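Local coordinates for uncharacterized protein (Thermus thermophilus HB8, PDB 6SCE) that probably acts as a CRISPR defence DNA nuclease that is switched on when cyclic oligoadenylate, the second messenger of type III systems, binds to it, at residues 305-309 / 335-339; 288-294 / 312-318. All coordinates share one frame. Residue numbers count along the deposited sequence, not the author numbering.

Contact 1. Residues 305-309 / 335-339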
loop_
_atom_site.group_PDB
_atom_site.type_symbol
_atom_site.label_atom_id
_atom_site.label_comp_id
_atom_site.label_asym_id
_atom_site.label_seq_id
_atom_site.Cartn_x
_atom_site.Cartn_y
_atom_site.Cartn_z
ATOM N N LEU A 305 -10.386 0.474 -4.864
ATOM C CA LEU A 305 -10.938 0.860 -6.140
ATOM C C LEU A 305 -11.624 -0.308 -6.826
ATOM O O LEU A 305 -12.681 -0.162 -7.436
ATOM C CB LEU A 305 -9.831 1.386 -7.043
ATOM C CG LEU A 305 -10.267 2.019 -8.373
ATOM C CD1 LEU A 305 -11.396 3.014 -8.283
ATOM C CD2 LEU A 305 -9.036 2.695 -8.962
ATOM N N TYR A 306 -11.016 -1.472 -6.725
ATOM C CA TYR A 306 -11.603 -2.676 -7.296
ATOM C C TYR A 306 -12.923 -3.042 -6.573
ATOM O O TYR A 306 -13.898 -3.397 -7.210
ATOM C CB TYR A 306 -10.624 -3.811 -7.212
ATOM C CG TYR A 306 -11.061 -5.037 -7.967
ATOM C CD1 TYR A 306 -11.389 -4.956 -9.305
ATOM C CD2 TYR A 306 -11.114 -6.268 -7.361
ATOM C CE1 TYR A 306 -11.781 -6.064 -10.027
ATOM C CE2 TYR A 306 -11.500 -7.398 -8.076
ATOM C CZ TYR A 306 -11.834 -7.286 -9.405
ATOM O OH TYR A 306 -12.223 -8.383 -10.137
ATOM N N ALA A 307 -12.928 -2.952 -5.244
ATOM C CA ALA A 307 -14.144 -3.183 -4.486
ATOM C C ALA A 307 -15.221 -2.232 -4.916
ATOM O O ALA A 307 -16.375 -2.626 -5.083
ATOM C CB ALA A 307 -13.885 -3.051 -2.991
ATOM N N ALA A 308 -14.856 -0.971 -5.103
ATOM C CA ALA A 308 -15.820 0.039 -5.534
ATOM C C ALA A 308 -16.419 -0.293 -6.902
ATOM O O ALA A 308 -17.612 -0.068 -7.139
ATOM C CB ALA A 308 -15.181 1.410 -5.550
ATOM N N TYR A 309 -15.577 -0.775 -7.803
ATOM C CA TYR A 309 -16.036 -1.248 -9.111
ATOM C C TYR A 309 -17.037 -2.422 -8.953
ATOM O O TYR A 309 -18.088 -2.421 -9.578
ATOM C CB TYR A 309 -14.836 -1.668 -9.952
ATOM C CG TYR A 309 -15.223 -2.514 -11.127
ATOM C CD1 TYR A 309 -15.882 -1.950 -12.199
ATOM C CD2 TYR A 309 -14.996 -3.884 -11.129
ATOM C CE1 TYR A 309 -16.283 -2.729 -13.269
ATOM C CE2 TYR A 309 -15.376 -4.671 -12.202
ATOM C CZ TYR A 309 -16.029 -4.077 -13.264
ATOM O OH TYR A 309 -16.431 -4.826 -14.335
ATOM N N PHE A 335 -7.966 -0.419 -17.182
ATOM C CA PHE A 335 -8.814 -1.408 -16.570
ATOM C C PHE A 335 -10.288 -1.121 -16.778
ATOM O O PHE A 335 -11.060 -2.020 -17.196
ATOM C CB PHE A 335 -8.535 -1.550 -15.078
ATOM C CG PHE A 335 -9.558 -2.385 -14.383
ATOM C CD1 PHE A 335 -9.544 -3.763 -14.535
ATOM C CD2 PHE A 335 -10.575 -1.795 -13.646
ATOM C CE1 PHE A 335 -10.510 -4.545 -13.922
ATOM C CE2 PHE A 335 -11.544 -2.579 -13.040
ATOM C CZ PHE A 335 -11.501 -3.958 -13.175
ATOM N N PHE A 336 -10.693 0.118 -16.498
ATOM C CA PHE A 336 -12.088 0.487 -16.614
ATOM C C PHE A 336 -12.534 0.510 -18.079
ATOM O O PHE A 336 -13.602 0.010 -18.396
ATOM C CB PHE A 336 -12.384 1.806 -15.902
ATOM C CG PHE A 336 -12.485 1.673 -14.392
ATOM C CD1 PHE A 336 -13.605 1.114 -13.806
ATOM C CD2 PHE A 336 -11.470 2.122 -13.578
ATOM C CE1 PHE A 336 -13.712 1.009 -12.432
ATOM C CE2 PHE A 336 -11.561 2.006 -12.210
ATOM C CZ PHE A 336 -12.676 1.435 -11.636
ATOM N N ARG A 337 -11.693 1.016 -18.973
ATOM C CA ARG A 337 -12.026 0.951 -20.407
ATOM C C ARG A 337 -12.198 -0.481 -20.894
ATOM O O ARG A 337 -13.099 -0.755 -21.686
ATOM C CB ARG A 337 -10.964 1.623 -21.258
ATOM C CG ARG A 337 -10.993 3.145 -21.230
ATOM C CD ARG A 337 -9.880 3.653 -22.137
ATOM N NE ARG A 337 -9.617 5.087 -22.033
ATOM C CZ ARG A 337 -10.252 6.024 -22.731
ATOM N NH1 ARG A 337 -11.222 5.702 -23.585
ATOM N NH2 ARG A 337 -9.918 7.298 -22.571
ATOM N N GLY A 338 -11.355 -1.390 -20.403
ATOM C CA GLY A 338 -11.445 -2.813 -20.764
ATOM C C GLY A 338 -12.740 -3.458 -20.309
ATOM O O GLY A 338 -13.179 -4.440 -20.890
ATOM N N LYS A 339 -13.356 -2.902 -19.265
ATOM C CA LYS A 339 -14.634 -3.382 -18.743
ATOM C C LYS A 339 -15.827 -2.640 -19.336
ATOM O O LYS A 339 -16.941 -2.757 -18.818
ATOM C CB LYS A 339 -14.658 -3.258 -17.209
ATOM C CG LYS A 339 -13.646 -4.133 -16.496
ATOM C CD LYS A 339 -13.865 -5.608 -16.838
ATOM C CE LYS A 339 -13.198 -6.547 -15.854
ATOM N NZ LYS A 339 -13.511 -7.964 -16.205
HETATM O O HOH W 1 -18.089 -3.492 -16.233
#
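This is a buried aromatic contact between two neighbouring helices on the same face of a mixed sheet: residues 305-309 lie on helix 303-312, and residues 335-339 lie at the C-terminal part of helix 326-338 and run into the loop after it. Adjacent helices on a largely parallel sheet are consistent with the Rossmann-like fold of a CARF domain. The nearest CA pair, Tyr309 with Phe336, is 8.7 Å apart, and rings fill the gap. Tyr306, Tyr309, Phe335 and Phe336 form an aromatic cluster. Its one clear edge-to-face (T-shaped) pair sets the edge of Phe335 against the face of Tyr309, with centroids 5.3 Å apart and planes at 83°. Phe336 meets Tyr309 obliquely (Tyr309 CD1 to Phe336 CE1, 3.7 Å), while Leu305 CD1 reaches the Phe336 ring edge, 3.9 Å from CZ. Tyr306 CE1 lies 3.8 Å from Phe335 CZ, and its hydroxyl bonds to the backbone of Arg424. A water 2.9 Å from both Tyr309 OH and Lys339 O bridges the two segments; the Lys339 ammonium forms a salt bridge with Asp427. No direct hydrogen bond crosses the contact, so cohesion comes from apolar and ring contacts, with polarity confined to the water-bridged margin and to partners outside.

Contact 2. Residues 288-294 / 312-318; sequences PQEGPLL and AGPREVY
Strands 293-297 and 316-321 run parallel here as the two strands of a beta-alpha-beta crossover whose helix is 303-312. Extended Leu293 (phi/psi -108/146) pairs with Glu316 (CA-CA 5.0 Å), and Leu294 (-123/126) with Val317 (4.7 Å). Hydrogen bonds run Leu294 N to Glu316 O, 3.0 Å, then Tyr318 N to Leu294 O, 2.8 Å; ahead of them Pro292 O accepts from Arg315 N at 2.8 Å and, weakly, from Glu316 N at 3.4 Å. Gly313 (49/56) follows the helix; Glu290 is extended (-150/135), and a cis peptide precedes Pro292. Glu316 (chi1 m, chi2 t, chi3 38°) reaches across to the 289-290 backbone, where OE2 accepts hydrogen bonds from Gln289 N at 2.8 Å and, weakly, Glu290 N at 3.0 Å; its OE1 bonds to His344. In the conformer given, Arg315 (m, t, t, chi4 89°) donates a hydrogen bond from NH1 to Gly291 O, 2.7 Å. Tyr318 (m, chi2 79°) offers its ring edge to Leu293 (m, p), CE1 to CG 4.0 Å; its OH bonds to Pro286 O. On the other sheet face Leu294 (t, p) packs CB against Pro314 CB at 3.9 Å and Val317 CG2 (chi1 p) at 4.1 Å. Thus a carboxylate and a guanidinium satisfy backbone groups of the incoming 289-291 loop.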
loop_
_atom_site.group_PDB
_atom_site.type_symbol
_atom_site.label_atom_id
_atom_site.label_comp_id
_atom_site.label_asym_id
_atom_site.label_seq_id
_atom_site.Cartn_x
_atom_site.Cartn_y
_atom_site.Cartn_z
ATOM N N PRO A 288 -21.746 13.845 -16.769
ATOM C CA PRO A 288 -22.104 12.465 -16.969
ATOM C C PRO A 288 -23.345 12.326 -17.839
ATOM O O PRO A 288 -24.242 13.155 -17.755
ATOM C CB PRO A 288 -22.408 11.975 -15.557
ATOM C CG PRO A 288 -22.829 13.189 -14.829
ATOM C CD PRO A 288 -21.992 14.282 -15.390
ATOM N N GLN A 289 -23.367 11.288 -18.655
ATOM C CA GLN A 289 -24.510 10.989 -19.520
ATOM C C GLN A 289 -25.265 9.736 -19.105
ATOM O O GLN A 289 -26.415 9.552 -19.496
ATOM C CB GLN A 289 -24.034 10.845 -20.959
ATOM C CG GLN A 289 -23.461 12.133 -21.506
ATOM C CD GLN A 289 -23.423 12.146 -23.007
ATOM O OE1 GLN A 289 -24.231 12.824 -23.648
ATOM N NE2 GLN A 289 -22.496 11.379 -23.585
ATOM N N GLU A 290 -24.643 8.895 -18.285
ATOM C CA GLU A 290 -25.125 7.547 -18.042
ATOM C C GLU A 290 -24.723 7.123 -16.630
ATOM O O GLU A 290 -23.599 7.364 -16.226
ATOM C CB GLU A 290 -24.452 6.637 -19.061
ATOM C CG GLU A 290 -25.280 5.471 -19.541
ATOM C CD GLU A 290 -24.609 4.720 -20.673
ATOM O OE1 GLU A 290 -23.460 5.061 -21.039
ATOM O OE2 GLU A 290 -25.241 3.786 -21.196
ATOM N N GLY A 291 -25.644 6.530 -15.884
ATOM C CA GLY A 291 -25.356 6.000 -14.563
ATOM C C GLY A 291 -25.313 4.487 -14.556
ATOM O O GLY A 291 -25.713 3.861 -15.543
ATOM N N PRO A 292 -24.842 3.875 -13.465
ATOM C CA PRO A 292 -24.274 4.571 -12.296
ATOM C C PRO A 292 -22.894 5.190 -12.559
ATOM O O PRO A 292 -22.190 4.811 -13.510
ATOM C CB PRO A 292 -24.117 3.448 -11.261
ATOM C CG PRO A 292 -24.911 2.302 -11.765
ATOM C CD PRO A 292 -24.933 2.424 -13.249
ATOM N N LEU A 293 -22.528 6.132 -11.703
ATOM C CA LEU A 293 -21.230 6.775 -11.703
ATOM C C LEU A 293 -20.419 6.304 -10.514
ATOM O O LEU A 293 -20.970 6.081 -9.433
ATOM C CB LEU A 293 -21.381 8.269 -11.488
ATOM C CG LEU A 293 -21.550 9.203 -12.655
ATOM C CD1 LEU A 293 -22.713 8.779 -13.501
ATOM C CD2 LEU A 293 -21.754 10.602 -12.114
ATOM N N LEU A 294 -19.117 6.209 -10.720
ATOM C CA LEU A 294 -18.157 6.009 -9.623
ATOM C C LEU A 294 -17.153 7.140 -9.674
ATOM O O LEU A 294 -16.538 7.389 -10.713
ATOM C CB LEU A 294 -17.440 4.683 -9.750
ATOM C CG LEU A 294 -16.310 4.383 -8.752
ATOM C CD1 LEU A 294 -16.827 4.477 -7.318
ATOM C CD2 LEU A 294 -15.709 3.021 -9.028
ATOM N N ALA A 312 -20.347 -0.857 -7.300
ATOM C CA ALA A 312 -21.105 0.190 -7.990
ATOM C C ALA A 312 -21.548 -0.224 -9.390
ATOM O O ALA A 312 -22.554 0.275 -9.856
ATOM C CB ALA A 312 -20.300 1.455 -8.104
ATOM N N GLY A 313 -20.781 -1.093 -10.051
ATOM C CA GLY A 313 -21.044 -1.457 -11.453
ATOM C C GLY A 313 -21.259 -0.231 -12.325
ATOM O O GLY A 313 -22.298 -0.080 -12.949
ATOM N N PRO A 314 -20.283 0.691 -12.341
ATOM C CA PRO A 314 -20.486 1.941 -13.024
ATOM C C PRO A 314 -20.459 1.846 -14.549
ATOM O O PRO A 314 -19.782 0.972 -15.103
ATOM C CB PRO A 314 -19.278 2.766 -12.563
ATOM C CG PRO A 314 -18.211 1.749 -12.388
ATOM C CD PRO A 314 -18.920 0.580 -11.794
ATOM N N ARG A 315 -21.181 2.770 -15.181
ATOM C CA ARG A 315 -21.085 2.986 -16.616
ATOM C C ARG A 315 -20.086 4.110 -16.926
ATOM O O ARG A 315 -19.522 4.145 -18.007
ATOM C CB ARG A 315 -22.470 3.282 -17.210
ATOM C CG ARG A 315 -23.463 2.132 -17.056
ATOM C CD ARG A 315 -24.681 2.313 -17.962
ATOM N NE ARG A 315 -25.489 1.103 -18.122
ATOM C CZ ARG A 315 -26.493 0.753 -17.324
ATOM N NH1 ARG A 315 -26.820 1.510 -16.291
ATOM N NH2 ARG A 315 -27.175 -0.364 -17.565
ATOM N N GLU A 316 -19.876 5.027 -15.976
ATOM C CA GLU A 316 -18.869 6.081 -16.097
ATOM C C GLU A 316 -18.093 6.190 -14.776
ATOM O O GLU A 316 -18.676 6.087 -13.693
ATOM C CB GLU A 316 -19.490 7.449 -16.412
ATOM C CG GLU A 316 -20.361 7.472 -17.660
ATOM C CD GLU A 316 -20.585 8.856 -18.233
ATOM O OE1 GLU A 316 -19.662 9.698 -18.239
ATOM O OE2 GLU A 316 -21.701 9.098 -18.715
ATOM N N VAL A 317 -16.792 6.382 -14.894
ATOM C CA VAL A 317 -15.933 6.519 -13.748
ATOM C C VAL A 317 -15.133 7.794 -13.904
ATOM O O VAL A 317 -14.674 8.130 -14.995
ATOM C CB VAL A 317 -15.053 5.272 -13.527
ATOM C CG1 VAL A 317 -14.129 5.014 -14.701
ATOM C CG2 VAL A 317 -14.242 5.422 -12.248
ATOM N N TYR A 318 -14.998 8.521 -12.812
ATOM C CA TYR A 318 -14.211 9.736 -12.786
ATOM C C TYR A 318 -13.068 9.505 -11.833
ATOM O O TYR A 318 -13.328 9.176 -10.685
ATOM C CB TYR A 318 -15.044 10.895 -12.278
ATOM C CG TYR A 318 -16.139 11.337 -13.239
ATOM C CD1 TYR A 318 -17.325 10.635 -13.331
ATOM C CD2 TYR A 318 -15.982 12.481 -14.029
ATOM C CE1 TYR A 318 -18.335 11.042 -14.202
ATOM C CE2 TYR A 318 -16.974 12.886 -14.906
ATOM C CZ TYR A 318 -18.149 12.169 -14.994
ATOM O OH TYR A 318 -19.162 12.576 -15.855
HETATM O O HOH W 2 -20.617 3.550 -20.681
#

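How the contacts relate
Contact 2 pairs the two strands of one beta-alpha-beta unit; its helix, 303-312, gives contact 1 one side, and the following helix 326-338 gives the other, so their segments alternate along the chain. Their centres are 11 Å apart and they touch directly. Phe336 CG lies 3.7 Å from Val317 CG1, and Ala308 CB lies 3.9 Å from Leu294 CD2, so the sheet face bearing Leu294 and Val317 is covered by both helices of contact 1. Tyr309 O also approaches Pro314 CD at 3.8 Å, just past the helix end. The nearest atoms of contacts 1 and 2 are about 7 Å and 13 Å, respectively, from the bound cyclic oligoadenylate, placing contact 1 nearer the activator.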